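Local coordinates for DNA protection during starvation protein (Agrobacterium tumefaciens, PDB 1O9R), which protects DNA from oxidative damage by oxidising ferrous iron and storing it as ferric mineral inside a hollow shell of twelve subunits, without binding DNA, at residues A[53-58]-A[152-157]. Residues are numbered along the deposited sequence; the frame is centred on the assembly and turned at random.
Sequences ELLDTF and WFLEAH
Leu54, Leu55 and Phe58 face Phe153, Leu154 and His157 between two helical segments that run antiparallel at 160°, their axes 12.1 Å apart, a separation that large side chains must bridge. Phe58 lays the edge of its ring against the opposite helix, with CZ 3.9 Å from CB of Phe153 and CE1 3.9 Å from CG of Leu154. The branch point CG and methyl CD2 of Leu154 both come against CE1, a broad apolar surface for the C-H rim; Leu154 also packs on Leu107, Ile111 and Tyr114 of helix 103-130. Helices 48-75 and 134-156 thus meet here within the ferritin-like four-helix bundle, in a buried apolar layer with no hydrogen bond between the two segments. Leu54, with CG anti to its backbone N (chi1 175°), splits its methyls between two partners: CD1 lies 3.9 Å from CD1 of Phe153, and CD2 is 4.2 Å from CE1 of His157. The imidazole can present carbon to leucine while its ND1 donates a bent hydrogen bond of 2.7 Å (144°) to O of Phe153, one turn earlier. Leu55 adds a looser contact, CD2 to CD2 of Leu154 at 4.4 Å, and also packs on the iron ligand His40. The Phe153 side chain, about 6 Å from a bound iron (III) ion, meets the rings of His52 and Phe48 of a second subunit, and His157 meets that Phe48 edge-to-face.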
loop_
_atom_site.group_PDB
_atom_site.type_symbol
_atom_site.label_atom_id
_atom_site.label_comp_id
_atom_site.label_asym_id
_atom_site.label_seq_id
_atom_site.Cartn_x
_atom_site.Cartn_y
_atom_site.Cartn_z
ATOM N N GLU A 53 -15.105 15.048 11.492
ATOM C CA GLU A 53 -14.307 13.872 11.107
ATOM C C GLU A 53 -14.236 12.796 12.182
ATOM O O GLU A 53 -14.249 11.603 11.902
ATOM C CB GLU A 53 -12.903 14.339 10.666
ATOM C CG GLU A 53 -13.045 15.146 9.326
ATOM C CD GLU A 53 -11.695 15.526 8.764
ATOM O OE1 GLU A 53 -10.695 15.515 9.470
ATOM O OE2 GLU A 53 -11.633 15.924 7.563
ATOM N N LEU A 54 -14.139 13.206 13.429
ATOM C CA LEU A 54 -14.039 12.191 14.523
ATOM C C LEU A 54 -15.275 11.344 14.542
ATOM O O LEU A 54 -15.254 10.125 14.705
ATOM C CB LEU A 54 -13.827 12.945 15.810
ATOM C CG LEU A 54 -13.814 12.078 17.090
ATOM C CD1 LEU A 54 -12.658 11.094 17.073
ATOM C CD2 LEU A 54 -13.825 12.933 18.353
ATOM N N LEU A 55 -16.446 11.945 14.375
ATOM C CA LEU A 55 -17.704 11.201 14.394
ATOM C C LEU A 55 -17.716 10.165 13.275
ATOM O O LEU A 55 -18.375 9.116 13.448
ATOM C CB LEU A 55 -18.914 12.132 14.287
ATOM C CG LEU A 55 -19.041 13.045 15.514
ATOM C CD1 LEU A 55 -20.209 14.031 15.309
ATOM C CD2 LEU A 55 -19.302 12.197 16.773
ATOM N N ASP A 56 -17.045 10.361 12.128
ATOM C CA ASP A 56 -17.032 9.269 11.141
ATOM C C ASP A 56 -16.190 8.093 11.613
ATOM O O ASP A 56 -16.533 6.930 11.346
ATOM C CB ASP A 56 -16.442 9.882 9.856
ATOM C CG ASP A 56 -17.469 10.447 8.925
ATOM O OD1 ASP A 56 -16.996 11.054 7.901
ATOM O OD2 ASP A 56 -18.667 10.317 9.195
ATOM N N THR A 57 -15.093 8.363 12.355
ATOM C CA THR A 57 -14.312 7.244 12.903
ATOM C C THR A 57 -15.188 6.470 13.898
ATOM O O THR A 57 -15.165 5.222 13.914
ATOM C CB THR A 57 -13.059 7.747 13.632
ATOM O OG1 THR A 57 -12.257 8.452 12.647
ATOM C CG2 THR A 57 -12.304 6.597 14.275
ATOM N N PHE A 58 -16.000 7.152 14.720
ATOM C CA PHE A 58 -16.848 6.440 15.668
ATOM C C PHE A 58 -17.880 5.640 14.917
ATOM O O PHE A 58 -18.196 4.497 15.330
ATOM C CB PHE A 58 -17.588 7.470 16.536
ATOM C CG PHE A 58 -16.721 8.186 17.535
ATOM C CD1 PHE A 58 -17.397 9.131 18.316
ATOM C CD2 PHE A 58 -15.371 7.904 17.725
ATOM C CE1 PHE A 58 -16.648 9.846 19.250
ATOM C CE2 PHE A 58 -14.687 8.617 18.700
ATOM C CZ PHE A 58 -15.330 9.570 19.440
ATOM N N TRP A 152 -14.913 9.117 26.367
ATOM C CA TRP A 152 -13.907 10.050 26.895
ATOM C C TRP A 152 -13.571 11.078 25.819
ATOM O O TRP A 152 -13.535 12.272 26.155
ATOM C CB TRP A 152 -12.659 9.268 27.306
ATOM C CG TRP A 152 -11.395 10.057 27.338
ATOM C CD1 TRP A 152 -11.215 11.285 27.967
ATOM C CD2 TRP A 152 -10.166 9.764 26.728
ATOM N NE1 TRP A 152 -9.924 11.754 27.760
ATOM C CE2 TRP A 152 -9.255 10.817 27.021
ATOM C CE3 TRP A 152 -9.715 8.667 25.966
ATOM C CZ2 TRP A 152 -7.949 10.837 26.552
ATOM C CZ3 TRP A 152 -8.397 8.694 25.532
ATOM C CH2 TRP A 152 -7.521 9.778 25.815
ATOM N N PHE A 153 -13.382 10.698 24.583
ATOM C CA PHE A 153 -13.090 11.735 23.558
ATOM C C PHE A 153 -14.201 12.771 23.488
ATOM O O PHE A 153 -13.880 13.989 23.384
ATOM C CB PHE A 153 -12.943 11.048 22.188
ATOM C CG PHE A 153 -11.579 10.492 21.888
ATOM C CD1 PHE A 153 -11.348 9.985 20.608
ATOM C CD2 PHE A 153 -10.545 10.368 22.778
ATOM C CE1 PHE A 153 -10.099 9.522 20.193
ATOM C CE2 PHE A 153 -9.295 9.901 22.432
ATOM C CZ PHE A 153 -9.067 9.461 21.143
ATOM N N LEU A 154 -15.458 12.376 23.563
ATOM C CA LEU A 154 -16.553 13.351 23.577
ATOM C C LEU A 154 -16.526 14.243 24.815
ATOM O O LEU A 154 -16.554 15.480 24.735
ATOM C CB LEU A 154 -17.912 12.645 23.487
ATOM C CG LEU A 154 -18.156 11.904 22.153
ATOM C CD1 LEU A 154 -19.354 10.982 22.290
ATOM C CD2 LEU A 154 -18.393 12.953 21.032
ATOM N N GLU A 155 -16.412 13.581 25.977
ATOM C CA GLU A 155 -16.470 14.351 27.238
ATOM C C GLU A 155 -15.258 15.255 27.382
ATOM O O GLU A 155 -15.403 16.393 27.973
ATOM C CB GLU A 155 -16.515 13.354 28.417
ATOM C CG GLU A 155 -17.866 12.679 28.512
ATOM C CD GLU A 155 -17.958 11.678 29.661
ATOM O OE1 GLU A 155 -19.107 11.577 30.178
ATOM O OE2 GLU A 155 -16.960 11.046 30.045
ATOM N N ALA A 156 -14.104 14.896 26.850
ATOM C CA ALA A 156 -12.939 15.728 26.956
ATOM C C ALA A 156 -13.061 17.056 26.184
ATOM O O ALA A 156 -12.333 17.988 26.529
ATOM C CB ALA A 156 -11.655 15.032 26.522
ATOM N N HIS A 157 -14.048 17.164 25.322
ATOM C CA HIS A 157 -14.292 18.434 24.634
ATOM C C HIS A 157 -15.115 19.368 25.520
ATOM O O HIS A 157 -15.087 20.569 25.207
ATOM C CB HIS A 157 -15.091 18.199 23.345
ATOM C CG HIS A 157 -14.306 17.672 22.187
ATOM N ND1 HIS A 157 -14.057 16.323 21.960
ATOM C CD2 HIS A 157 -13.693 18.346 21.172
ATOM C CE1 HIS A 157 -13.293 16.221 20.872
ATOM N NE2 HIS A 157 -13.066 17.424 20.355
#